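Long-range contacts in inorganic pyrophosphatase (Shewanella sp. AS-11, PDB 6LL8), which probably catalyses the metal-dependent hydrolysis of diphosphate to two phosphates: residues S3-G8 with A65-Y70; C116-I121 with G138-A143; V130-N135 with E165-I170; P194-V199 with A238-E243; N209-G214 with N245-L250. One frame throughout, in Å; residues are numbered along the deposited sequence.

How the interactions relate
Interactions 1, 2 and 3 lie on the DHH side of the molecule and interactions 4 and 5 in the DHHA2 domain; the centres of 2 and 4 are about 30 Å apart. The bound imidodiphosphate is held by residues of both parts, among them His9 and Asp147 from one and Lys204, Arg294 and Lys295 from the other. Interaction 2 is nearest the site, the side chain of Cys116 lying about 5 Å from a magnesium ion. It shares helix 134-147 with interaction 3, and Met140 CB touches Leu167 CD1 at 3.8 Å. Interactions 4 and 5 meet at the end of helix 230-243, where Lys241 O is 2.8 Å from Arg246 N. Interaction 1 touches none of the others.

Interaction 1: residues S3-G8 with A65-Y70; sequences SMYVVG and AGEEVY
Tyr5 and Val69 are partners in a parallel beta bridge, with Val6 and Tyr70 the next pair along, and they join strands 4-7 and 68-72 at the centre of the six-stranded parallel sheet of the DHH domain. Tyr5 N donates to Glu68 O, Tyr70 N to Tyr5 O and Val7 N to Tyr70 O, while Met4 and Val6 bond through their backbones to strand 34-38. Glu67, just ahead of its strand, reaches back across the gap. Its CB lies 4.1 Å from Tyr5 CD2 and its CG 4.0 Å from CE2, and a bend at chi2 (-66°) brings CD to 3.6 Å from Tyr5 CE2. OE1 arrives in the ring plane, 3.4 Å from Tyr5 CE2, where the positive ring hydrogens suit an acidic oxygen; the carboxylate is turned 85° from the ring. OE1 accepts from a water 2.7 Å away that donates to Ser3 O and accepts from Glu68 N, and OE2 from a second water bonded to Tyr5 OH. An alanine here would probably cost each water its carboxylate partner and leave the Tyr5 ring edge without its acidic neighbour, freeing the ring to turn. Lys61 adds a cation-pi contact to the same ring. On the sheet face of Val6 and Tyr70, Met4 makes a Met-aromatic contact: its flexible thioether lies alongside Tyr70 and sets SD at the ring edge, 4.1 Å from CD2. Helix 14-29 covers this face through Leu23 and Lys27, and Tyr70 OH bonds to Glu108. The beta-branched valines suited to strands meet at Val7 CG1 and Val69 CG1, 3.7 Å apart.

Interaction 2: residues C116-I121 with G138-A143; sequences CSNTVI and GIMMCA. Unlike the reference sequence in segment 116-121: Ser117 (reference Arg).
Asn118 sets its side-chain amide against Met140 and Ala143 of the facing helix. OD1 lies 3.4 Å from Met140 CG, while ND2 lies 3.5 Å from Ala143 CB, a methyl small enough to let the amide in. The long, pliant chain of Met140 crosses Asn118 and bends at chi3 (70°), which brings CE within 3.5 Å of Asn118 O; the same methyl touches Ile121 CG2 at 4.0 Å. Cys116 closes the other end, its SG 3.6 Å from Ala143 O. All these groups are buried, and OD1 has no polar partner in the model, so the amide is held by its other end: ND2 donates to Asp15 OD1. An alanine in place of Asn118 would probably leave Asp15 without this donor and open a gap beside Met140 and Ala143. The start of helix 117-128 is fixed by Cys116 at the N-cap, whose SG accepts a weak capping bond from Asn118 N at 3.4 Å. Directly after it, Ser117, where the reference sequence has arginine, gives its N to Asp15 OD2 and its OG to Asp73 OD1. The two helix segments run 9.1 Å apart at an angle of 139°, closer to antiparallel than to perpendicular, and Ile144 further along helix 134-147 fills in between Cys116, Asn118 and Thr119. Asp15 and Asp73 are magnesium ligands, as is Asp147 near the end of helix 134-147. The pair of helices therefore forms second-shell packing behind the multinuclear metal site of a DHH-family pyrophosphatase.

Interaction 3: residues V130-N135 with E165-I170; sequences VKIPAN and EALAEI
Ala134 and Ile170 bring the two backbones closest, their CA atoms 5.4 Å apart. Residues 130-133 form an extended connection that ends at Pro133, the N-cap of helix 134-147; its rigid ring, with phi held at -67°, suits the turn from extended chain into helix. Residues 165-170, by contrast, are helical throughout and belong to the latter part of helix 158-171. The connection passes that helix at Leu167 and Ile170, which lie three residues and so nearly one turn apart. Ile132 points toward the helix, and with chi2 extended at 176° its CD1 comes to 3.8 Å from Leu167 CD2; the two side chains cross at about a right angle. Ile170 meets the backbone of Ile132: its CG2, anti to the backbone N, lies 3.3 Å from Ile132 O and also reaches Ala134 CA at 4.1 Å. In return, Ala134 CB sits 3.6 Å from Ile170 O, a place where a small residue lets the two backbones approach. Further cover comes from Tyr125 and Lys122 of helix 117-128, which pack on Ile132, and from Ala137 of helix 134-147, which touches both isoleucines. The contact thus joins the linker between helices 117-128 and 134-147 to helix 158-171 at the protein surface. Its chemistry is methyl against methyl and methyl against carbonyl oxygen, so the fit rests on shape and close apolar packing rather than on directed polar bonds.

Interaction 4: residues P194-V199 with A238-E243; sequences PARDLV and AKLKVE
A salt bridge between two helices of the DHHA2 domain joins Arg196, on the short helix 195-199, to Glu243, at the end of helix 230-243. The two side chains meet tip to tip, and the arginine grips the carboxylate end-on with two nitrogens. NH1 lies 2.8 Å from Glu243 OE1, which receives it on its syn lone pair; NH2 lies 3.1 Å from OE2 but approaches from above the carboxylate plane, 38° out of it. The arginine leaves its helix with CG anti to the backbone N, and the bend at chi2 (61°) then turns CD aside before a further bend at chi3. NE forms a second salt bridge, to Asp236 about two turns earlier on the long helix, so one guanidinium ties together two acids of helix 230-243 and would be expected to keep both charged. This helix is the crossover of a beta-alpha-beta unit, linking strands 211-220 and 248-255, and helix 195-199 crosses it at 68° with the segment axes 11.7 Å apart. Such a spacing is wide for packed helices and is bridged by long side chains. Leu240 packs over one face of the guanidinium, its CD1 3.9 Å from the plane and offset toward the rim, and Lys239 CB lies at the edge, 3.8 Å from Arg196 NH2, while the lysine's charged end leads away. The other branch of Leu240 meets the short helix, where CD2 slides past Val199 CG1 at 3.6 Å. Val199 is a compact apolar residue on the same side of the short helix as Arg196, and it also packs on Leu233 and Ile237.

Interaction 5: residues N209-G214 with N245-L250; sequences NGNLVG and NRHSVL
Leu212 and Arg246 pack where strand 211-220 begins and the chain leads into strand 248-255, Leu212 CD2 lying 3.8 Å from Arg246 CG. The arginine chain is extended from CG to NE and passes Gly214 with CD 4.1 Å from its N. Glycine suits that place, since a CB there would fall 3.2 Å from Arg246 NE. Beyond, NE forms a salt bridge to Asp205 and NH1 bonds to Leu240 O. His247 has its CG anti to the backbone N (chi1 177°), which sets it beside Asn211 CB; the two side chains point the same way. Asn211 OD1 lies 3.6 Å from His247 CD2, the amide and ring planes 75° apart, while Asn211 ND2 bonds to Met208 O. The ring is held by ND1, 2.7 Å from Ser248 OG in the ring plane; OG also bonds to Ser267. The backbones are joined by His247 N to Leu212 O, Gly214 N to Ser248 O and Leu250 N to Gly214 O. These strands are the two ends of a beta-alpha-beta unit and are flanked in the sheet by strands 203-208 and 260-267. Helix 230-243 packs on Val249, and helix 294-307 lies against Val213 and Leu250, its Phe306 meeting the His247 ring edge-to-face.

Interaction 1: residues S3-G8 with A65-Y70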
# COMPACT_ATOMS: atom_id res chain seq x y z
N SER A 3 20.89 -10.26 11.41
CA SER A 3 19.79 -9.26 11.52
C SER A 3 18.52 -9.83 10.92
O SER A 3 18.63 -10.55 9.93
CB SER A 3 20.12 -7.97 10.79
OG SER A 3 21.14 -7.22 11.43
N MET A 4 17.38 -9.49 11.49
CA MET A 4 16.10 -9.68 10.80
C MET A 4 16.02 -8.70 9.64
O MET A 4 16.64 -7.63 9.68
CB MET A 4 14.92 -9.47 11.76
CG MET A 4 14.66 -8.02 12.14
SD MET A 4 13.35 -7.81 13.34
CE MET A 4 14.28 -8.07 14.85
N TYR A 5 15.21 -9.04 8.66
CA TYR A 5 14.86 -8.12 7.58
C TYR A 5 13.45 -7.63 7.80
O TYR A 5 12.54 -8.42 8.02
CB TYR A 5 15.01 -8.80 6.22
CG TYR A 5 16.44 -9.03 5.85
CD1 TYR A 5 17.16 -8.05 5.20
CD2 TYR A 5 17.07 -10.22 6.12
CE1 TYR A 5 18.48 -8.23 4.86
CE2 TYR A 5 18.39 -10.42 5.78
CZ TYR A 5 19.10 -9.43 5.15
OH TYR A 5 20.40 -9.63 4.79
N VAL A 6 13.28 -6.33 7.67
CA VAL A 6 11.98 -5.66 7.80
C VAL A 6 11.52 -5.27 6.41
O VAL A 6 12.24 -4.51 5.74
CB VAL A 6 12.08 -4.44 8.73
CG1 VAL A 6 10.68 -3.88 8.96
CG2 VAL A 6 12.76 -4.79 10.05
N VAL A 7 10.41 -5.82 5.94
CA VAL A 7 10.08 -5.67 4.51
C VAL A 7 8.56 -5.65 4.32
O VAL A 7 7.82 -6.46 4.88
CB VAL A 7 10.78 -6.73 3.67
CG1 VAL A 7 10.35 -8.11 4.04
CG2 VAL A 7 10.57 -6.50 2.19
N GLY A 8 8.16 -4.71 3.49
CA GLY A 8 6.75 -4.53 3.12
C GLY A 8 6.37 -5.28 1.88
O GLY A 8 7.04 -6.21 1.44
N ALA A 65 14.83 -16.97 2.19
CA ALA A 65 14.92 -18.30 2.80
C ALA A 65 16.01 -18.28 3.87
O ALA A 65 17.12 -17.76 3.63
CB ALA A 65 15.23 -19.35 1.78
N GLY A 66 15.73 -18.88 5.03
CA GLY A 66 16.70 -18.98 6.12
C GLY A 66 16.79 -17.74 6.98
O GLY A 66 17.53 -17.76 7.96
N GLU A 67 16.12 -16.67 6.60
CA GLU A 67 16.16 -15.39 7.32
C GLU A 67 15.01 -15.29 8.30
O GLU A 67 14.02 -16.01 8.16
CB GLU A 67 16.10 -14.22 6.35
CG GLU A 67 17.17 -14.22 5.28
CD GLU A 67 18.60 -14.02 5.75
OE1 GLU A 67 18.82 -13.65 6.91
OE2 GLU A 67 19.50 -14.21 4.94
N GLU A 68 15.13 -14.36 9.24
CA GLU A 68 14.01 -13.89 10.06
C GLU A 68 13.48 -12.62 9.41
O GLU A 68 14.26 -11.72 9.07
CB GLU A 68 14.44 -13.63 11.49
CG GLU A 68 14.75 -14.90 12.27
CD GLU A 68 15.34 -14.62 13.64
OE1 GLU A 68 16.33 -13.90 13.67
OE2 GLU A 68 14.86 -15.21 14.61
N VAL A 69 12.17 -12.55 9.29
CA VAL A 69 11.50 -11.47 8.56
C VAL A 69 10.42 -10.86 9.43
O VAL A 69 9.58 -11.56 10.00
CB VAL A 69 10.91 -11.97 7.24
CG1 VAL A 69 10.20 -10.88 6.50
CG2 VAL A 69 11.98 -12.58 6.37
N TYR A 70 10.41 -9.53 9.47
CA TYR A 70 9.32 -8.74 10.09
C TYR A 70 8.59 -8.11 8.93
O TYR A 70 9.12 -7.24 8.21
CB TYR A 70 9.87 -7.72 11.08
CG TYR A 70 8.90 -7.38 12.18
CD1 TYR A 70 7.66 -6.84 11.91
CD2 TYR A 70 9.25 -7.56 13.50
CE1 TYR A 70 6.77 -6.55 12.93
CE2 TYR A 70 8.38 -7.26 14.55
CZ TYR A 70 7.12 -6.76 14.24
OH TYR A 70 6.19 -6.48 15.21
O HOH W 1 17.63 -12.96 9.23
O HOH W 2 21.08 -12.09 3.71

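Interaction 2: residues C116-I121 with G138-A143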
# COMPACT_ATOMS: atom_id res chain seq x y z
N CYS A 116 -2.85 3.69 8.58
CA CYS A 116 -1.49 3.53 8.06
C CYS A 116 -0.69 2.58 8.95
O CYS A 116 -0.79 2.69 10.18
CB CYS A 116 -0.84 4.89 7.96
SG CYS A 116 0.80 4.86 7.22
N SER A 117 0.15 1.73 8.36
CA SER A 117 1.02 0.89 9.18
C SER A 117 1.92 1.75 10.05
O SER A 117 2.26 1.35 11.18
CB SER A 117 1.90 -0.01 8.33
OG SER A 117 1.17 -0.91 7.53
N ASN A 118 2.36 2.89 9.56
CA ASN A 118 3.28 3.76 10.33
C ASN A 118 2.59 4.34 11.56
O ASN A 118 3.32 4.69 12.50
CB ASN A 118 3.93 4.83 9.45
CG ASN A 118 5.15 4.33 8.72
OD1 ASN A 118 6.24 4.38 9.31
ND2 ASN A 118 5.00 3.76 7.53
N THR A 119 1.27 4.43 11.58
CA THR A 119 0.55 4.81 12.83
C THR A 119 0.81 3.75 13.89
O THR A 119 1.04 4.07 15.08
CB THR A 119 -0.92 5.02 12.54
OG1 THR A 119 -1.00 6.08 11.58
CG2 THR A 119 -1.73 5.35 13.77
N VAL A 120 0.75 2.48 13.49
CA VAL A 120 1.02 1.37 14.43
C VAL A 120 2.50 1.37 14.81
O VAL A 120 2.85 1.14 15.98
CB VAL A 120 0.59 0.04 13.82
CG1 VAL A 120 0.71 -1.06 14.88
CG2 VAL A 120 -0.83 0.09 13.29
N ILE A 121 3.42 1.61 13.88
CA ILE A 121 4.84 1.67 14.24
C ILE A 121 5.07 2.79 15.25
O ILE A 121 5.85 2.60 16.17
CB ILE A 121 5.69 1.79 12.97
CG1 ILE A 121 5.53 0.55 12.10
CG2 ILE A 121 7.14 2.03 13.32
CD1 ILE A 121 6.13 0.66 10.71
N GLY A 138 9.65 12.49 9.91
CA GLY A 138 9.17 13.08 8.67
C GLY A 138 8.66 12.03 7.71
O GLY A 138 7.62 12.23 7.09
N ILE A 139 9.42 10.96 7.51
CA ILE A 139 8.98 9.95 6.53
C ILE A 139 7.76 9.21 7.08
O ILE A 139 6.88 8.83 6.29
CB ILE A 139 10.12 9.03 6.06
CG1 ILE A 139 10.63 8.07 7.14
CG2 ILE A 139 11.23 9.85 5.43
CD1 ILE A 139 11.61 7.05 6.62
N MET A 140 7.67 8.97 8.38
CA MET A 140 6.49 8.34 8.96
C MET A 140 5.25 9.22 8.75
O MET A 140 4.19 8.74 8.36
CB MET A 140 6.70 8.06 10.44
CG MET A 140 7.76 7.00 10.75
SD MET A 140 8.02 6.77 12.51
CE MET A 140 6.49 5.97 12.97
N MET A 141 5.43 10.51 9.00
CA MET A 141 4.35 11.49 8.79
C MET A 141 3.87 11.42 7.34
O MET A 141 2.66 11.39 7.08
CB MET A 141 4.90 12.86 9.12
CG MET A 141 3.89 13.99 8.96
SD MET A 141 4.63 15.61 8.66
CE MET A 141 5.27 15.33 7.02
N CYS A 142 4.81 11.43 6.41
CA CYS A 142 4.44 11.40 4.97
C CYS A 142 3.69 10.11 4.67
O CYS A 142 2.70 10.13 3.91
CB CYS A 142 5.66 11.51 4.08
SG CYS A 142 6.40 13.15 4.06
N ALA A 143 4.17 8.98 5.17
CA ALA A 143 3.48 7.71 4.89
C ALA A 143 2.02 7.77 5.36
O ALA A 143 1.12 7.29 4.63
CB ALA A 143 4.19 6.56 5.55

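Interaction 3: residues V130-N135 with E165-I170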
# COMPACT_ATOMS: atom_id res chain seq x y z
N VAL A 130 11.19 4.76 22.95
CA VAL A 130 12.32 5.15 22.08
C VAL A 130 12.00 6.46 21.37
O VAL A 130 10.90 6.63 20.80
CB VAL A 130 12.62 4.01 21.08
CG1 VAL A 130 13.60 4.44 20.03
CG2 VAL A 130 13.11 2.79 21.84
N LYS A 131 12.95 7.38 21.39
CA LYS A 131 12.78 8.69 20.75
C LYS A 131 12.75 8.50 19.24
O LYS A 131 13.52 7.72 18.66
CB LYS A 131 13.95 9.60 21.11
CG LYS A 131 14.06 9.91 22.59
CD LYS A 131 12.81 10.49 23.22
CE LYS A 131 13.00 10.73 24.71
NZ LYS A 131 12.80 9.49 25.51
N ILE A 132 11.87 9.25 18.59
CA ILE A 132 11.76 9.22 17.10
C ILE A 132 12.60 10.38 16.59
O ILE A 132 12.29 11.53 16.89
CB ILE A 132 10.30 9.35 16.63
CG1 ILE A 132 9.43 8.27 17.28
CG2 ILE A 132 10.29 9.28 15.11
CD1 ILE A 132 7.97 8.36 16.94
N PRO A 133 13.67 10.11 15.83
CA PRO A 133 14.46 11.20 15.29
C PRO A 133 13.65 12.00 14.26
O PRO A 133 12.71 11.51 13.66
CB PRO A 133 15.62 10.52 14.55
CG PRO A 133 15.63 9.09 15.04
CD PRO A 133 14.24 8.81 15.54
N ALA A 134 14.04 13.23 14.05
CA ALA A 134 13.34 14.16 13.16
C ALA A 134 13.18 13.58 11.76
O ALA A 134 12.10 13.73 11.16
CB ALA A 134 14.00 15.51 13.12
N ASN A 135 14.21 13.00 11.21
CA ASN A 135 14.16 12.50 9.83
C ASN A 135 13.17 11.33 9.72
O ASN A 135 12.39 11.26 8.78
CB ASN A 135 15.56 12.22 9.28
CG ASN A 135 16.39 11.18 10.03
OD1 ASN A 135 16.07 10.73 11.13
ND2 ASN A 135 17.56 10.87 9.49
N GLU A 165 0.03 14.73 13.67
CA GLU A 165 0.29 15.99 14.40
C GLU A 165 1.56 15.84 15.24
O GLU A 165 2.40 16.76 15.28
CB GLU A 165 -0.93 16.34 15.24
CG GLU A 165 -2.11 16.79 14.40
CD GLU A 165 -3.42 16.96 15.14
OE1 GLU A 165 -3.52 16.45 16.28
OE2 GLU A 165 -4.35 17.51 14.52
N ALA A 166 1.70 14.73 15.97
CA ALA A 166 2.87 14.53 16.85
C ALA A 166 4.15 14.41 16.02
O ALA A 166 5.18 14.99 16.34
CB ALA A 166 2.68 13.30 17.69
N LEU A 167 4.08 13.63 14.92
CA LEU A 167 5.26 13.44 14.07
C LEU A 167 5.66 14.73 13.35
O LEU A 167 6.86 14.97 13.18
CB LEU A 167 5.02 12.31 13.07
CG LEU A 167 4.87 10.94 13.68
CD1 LEU A 167 4.31 9.98 12.63
CD2 LEU A 167 6.18 10.40 14.22
N ALA A 168 4.68 15.50 12.90
CA ALA A 168 4.98 16.77 12.20
C ALA A 168 5.74 17.69 13.16
O ALA A 168 6.70 18.33 12.73
CB ALA A 168 3.72 17.44 11.74
N GLU A 169 5.36 17.73 14.43
CA GLU A 169 6.07 18.58 15.42
C GLU A 169 7.51 18.09 15.56
O GLU A 169 8.43 18.89 15.52
CB GLU A 169 5.31 18.56 16.75
CG GLU A 169 5.92 19.39 17.87
CD GLU A 169 5.09 19.42 19.15
OE1 GLU A 169 5.04 18.39 19.78
OE2 GLU A 169 4.55 20.48 19.51
N ILE A 170 7.72 16.78 15.67
CA ILE A 170 9.09 16.23 15.81
C ILE A 170 9.91 16.53 14.57
O ILE A 170 11.09 16.84 14.66
CB ILE A 170 9.02 14.72 16.11
CG1 ILE A 170 8.36 14.46 17.45
CG2 ILE A 170 10.40 14.10 16.04
CD1 ILE A 170 7.91 13.03 17.63

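Interaction 4: residues P194-V199 with A238-E243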
# COMPACT_ATOMS: atom_id res chain seq x y z
N PRO A 194 4.54 4.79 -19.75
CA PRO A 194 3.90 3.68 -20.44
C PRO A 194 2.71 3.11 -19.65
O PRO A 194 2.76 3.04 -18.40
CB PRO A 194 5.05 2.66 -20.58
CG PRO A 194 6.31 3.47 -20.58
CD PRO A 194 6.00 4.59 -19.61
N ALA A 195 1.70 2.63 -20.34
CA ALA A 195 0.51 2.05 -19.71
C ALA A 195 0.91 0.99 -18.69
O ALA A 195 0.36 1.01 -17.58
CB ALA A 195 -0.43 1.52 -20.76
N ARG A 196 1.80 0.07 -19.02
CA ARG A 196 2.10 -1.04 -18.09
C ARG A 196 2.71 -0.48 -16.81
O ARG A 196 2.44 -1.01 -15.72
CB ARG A 196 2.98 -2.10 -18.75
CG ARG A 196 3.45 -3.20 -17.80
CD ARG A 196 2.33 -4.01 -17.17
NE ARG A 196 1.40 -4.63 -18.10
CZ ARG A 196 1.51 -5.85 -18.58
NH1 ARG A 196 2.50 -6.63 -18.23
NH2 ARG A 196 0.60 -6.32 -19.41
N ASP A 197 3.55 0.54 -16.92
CA ASP A 197 4.18 1.12 -15.72
C ASP A 197 3.12 1.75 -14.83
O ASP A 197 3.25 1.67 -13.60
CB ASP A 197 5.28 2.11 -16.10
CG ASP A 197 6.52 1.51 -16.76
OD1 ASP A 197 6.73 0.30 -16.62
OD2 ASP A 197 7.29 2.29 -17.30
N LEU A 198 2.06 2.34 -15.41
CA LEU A 198 0.97 2.89 -14.59
C LEU A 198 0.15 1.76 -13.98
O LEU A 198 -0.18 1.81 -12.78
CB LEU A 198 0.11 3.80 -15.44
CG LEU A 198 0.76 5.10 -15.91
CD1 LEU A 198 -0.18 5.83 -16.84
CD2 LEU A 198 1.18 5.99 -14.75
N VAL A 199 -0.21 0.75 -14.76
CA VAL A 199 -1.01 -0.38 -14.22
C VAL A 199 -0.26 -0.98 -13.02
O VAL A 199 -0.90 -1.33 -12.03
CB VAL A 199 -1.29 -1.42 -15.32
CG1 VAL A 199 -1.87 -2.68 -14.77
CG2 VAL A 199 -2.17 -0.83 -16.41
N ALA A 238 -6.10 -6.25 -19.93
CA ALA A 238 -6.50 -7.53 -20.56
C ALA A 238 -5.24 -8.37 -20.78
O ALA A 238 -5.29 -9.58 -20.56
CB ALA A 238 -7.20 -7.27 -21.86
N LYS A 239 -4.14 -7.78 -21.23
CA LYS A 239 -2.87 -8.51 -21.41
C LYS A 239 -2.38 -9.03 -20.06
O LYS A 239 -1.99 -10.19 -19.97
CB LYS A 239 -1.81 -7.61 -22.04
CG LYS A 239 -2.04 -7.24 -23.50
CD LYS A 239 -0.92 -6.38 -24.08
CE LYS A 239 -1.26 -5.66 -25.37
NZ LYS A 239 -1.60 -6.61 -26.45
N LEU A 240 -2.41 -8.18 -19.03
CA LEU A 240 -1.92 -8.59 -17.70
C LEU A 240 -2.74 -9.75 -17.16
O LEU A 240 -2.19 -10.64 -16.51
CB LEU A 240 -1.96 -7.37 -16.78
CG LEU A 240 -1.35 -7.58 -15.40
CD1 LEU A 240 0.10 -8.01 -15.46
CD2 LEU A 240 -1.48 -6.29 -14.62
N LYS A 241 -4.05 -9.76 -17.40
CA LYS A 241 -4.94 -10.84 -16.97
C LYS A 241 -4.41 -12.16 -17.52
O LYS A 241 -4.30 -13.16 -16.81
CB LYS A 241 -6.37 -10.56 -17.41
CG LYS A 241 -7.35 -11.66 -17.06
CD LYS A 241 -8.72 -11.35 -17.58
CE LYS A 241 -9.71 -12.45 -17.28
NZ LYS A 241 -9.44 -13.69 -18.06
N VAL A 242 -4.14 -12.20 -18.82
CA VAL A 242 -3.68 -13.43 -19.50
C VAL A 242 -2.30 -13.80 -19.01
O VAL A 242 -2.03 -14.97 -18.70
CB VAL A 242 -3.69 -13.23 -21.03
CG1 VAL A 242 -2.95 -14.36 -21.73
CG2 VAL A 242 -5.10 -13.05 -21.52
N GLU A 243 -1.41 -12.82 -18.92
CA GLU A 243 0.00 -13.10 -18.57
C GLU A 243 0.10 -13.81 -17.22
O GLU A 243 0.97 -14.68 -17.08
CB GLU A 243 0.82 -11.83 -18.50
CG GLU A 243 1.04 -11.19 -19.85
CD GLU A 243 1.54 -9.76 -19.81
OE1 GLU A 243 2.10 -9.39 -18.76
OE2 GLU A 243 1.35 -9.01 -20.82

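Interaction 5: residues N209-G214 with N245-L250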
# COMPACT_ATOMS: atom_id res chain seq x y z
N ASN A 209 -10.53 -16.97 -2.57
CA ASN A 209 -11.13 -18.32 -2.66
C ASN A 209 -10.56 -19.06 -3.88
O ASN A 209 -11.32 -19.73 -4.59
CB ASN A 209 -12.66 -18.20 -2.65
CG ASN A 209 -13.31 -19.52 -2.31
OD1 ASN A 209 -12.66 -20.40 -1.76
ND2 ASN A 209 -14.57 -19.65 -2.68
N GLY A 210 -9.25 -19.01 -4.07
CA GLY A 210 -8.53 -19.71 -5.15
C GLY A 210 -8.63 -19.03 -6.50
O GLY A 210 -8.15 -19.59 -7.45
N ASN A 211 -9.16 -17.82 -6.55
CA ASN A 211 -9.21 -17.00 -7.77
C ASN A 211 -8.18 -15.88 -7.65
O ASN A 211 -8.22 -15.13 -6.63
CB ASN A 211 -10.61 -16.43 -7.96
CG ASN A 211 -11.64 -17.53 -8.06
OD1 ASN A 211 -11.81 -18.08 -9.13
ND2 ASN A 211 -12.28 -17.83 -6.96
N LEU A 212 -7.32 -15.75 -8.64
CA LEU A 212 -6.26 -14.74 -8.59
C LEU A 212 -6.83 -13.43 -9.15
O LEU A 212 -7.22 -13.39 -10.33
CB LEU A 212 -5.01 -15.22 -9.32
CG LEU A 212 -3.81 -14.28 -9.21
CD1 LEU A 212 -3.37 -14.11 -7.77
CD2 LEU A 212 -2.65 -14.76 -10.05
N VAL A 213 -6.92 -12.40 -8.31
CA VAL A 213 -7.48 -11.09 -8.68
C VAL A 213 -6.39 -10.03 -8.53
O VAL A 213 -5.86 -9.84 -7.43
CB VAL A 213 -8.68 -10.79 -7.76
CG1 VAL A 213 -9.20 -9.39 -8.02
CG2 VAL A 213 -9.75 -11.84 -7.91
N GLY A 214 -6.06 -9.35 -9.61
CA GLY A 214 -5.13 -8.24 -9.56
C GLY A 214 -5.87 -6.93 -9.48
O GLY A 214 -6.83 -6.73 -10.22
N ASN A 245 -2.52 -15.48 -15.75
CA ASN A 245 -3.65 -16.44 -15.64
C ASN A 245 -4.55 -15.99 -14.49
O ASN A 245 -4.96 -16.78 -13.62
CB ASN A 245 -3.16 -17.87 -15.44
CG ASN A 245 -4.24 -18.90 -15.69
OD1 ASN A 245 -5.17 -18.67 -16.45
ND2 ASN A 245 -4.11 -20.05 -15.05
N ARG A 246 -4.92 -14.73 -14.51
CA ARG A 246 -5.76 -14.16 -13.45
C ARG A 246 -7.24 -14.31 -13.78
O ARG A 246 -7.64 -14.26 -14.98
CB ARG A 246 -5.43 -12.68 -13.26
CG ARG A 246 -4.02 -12.43 -12.74
CD ARG A 246 -3.72 -10.94 -12.57
NE ARG A 246 -2.46 -10.73 -11.89
CZ ARG A 246 -1.27 -10.74 -12.48
NH1 ARG A 246 -1.13 -10.87 -13.78
NH2 ARG A 246 -0.19 -10.67 -11.74
N HIS A 247 -8.07 -14.47 -12.77
CA HIS A 247 -9.54 -14.43 -12.92
C HIS A 247 -9.96 -13.03 -13.35
O HIS A 247 -10.85 -12.88 -14.20
CB HIS A 247 -10.19 -14.88 -11.61
CG HIS A 247 -11.67 -14.80 -11.64
ND1 HIS A 247 -12.35 -13.62 -11.55
CD2 HIS A 247 -12.61 -15.78 -11.79
CE1 HIS A 247 -13.65 -13.87 -11.65
NE2 HIS A 247 -13.83 -15.21 -11.77
N SER A 248 -9.41 -12.01 -12.71
CA SER A 248 -9.82 -10.62 -12.91
C SER A 248 -8.61 -9.70 -12.78
O SER A 248 -7.73 -9.97 -11.95
CB SER A 248 -10.85 -10.19 -11.89
OG SER A 248 -12.04 -10.96 -11.93
N VAL A 249 -8.65 -8.60 -13.52
CA VAL A 249 -7.77 -7.44 -13.28
C VAL A 249 -8.64 -6.21 -13.21
O VAL A 249 -9.44 -5.98 -14.13
CB VAL A 249 -6.62 -7.28 -14.29
CG1 VAL A 249 -5.83 -6.02 -13.97
CG2 VAL A 249 -5.70 -8.49 -14.33
N LEU A 250 -8.48 -5.45 -12.14
CA LEU A 250 -9.23 -4.21 -11.88
C LEU A 250 -8.21 -3.09 -11.76
O LEU A 250 -7.16 -3.28 -11.14
CB LEU A 250 -10.02 -4.34 -10.57
CG LEU A 250 -10.79 -5.63 -10.37
CD1 LEU A 250 -11.47 -5.58 -9.01
CD2 LEU A 250 -11.75 -5.93 -11.51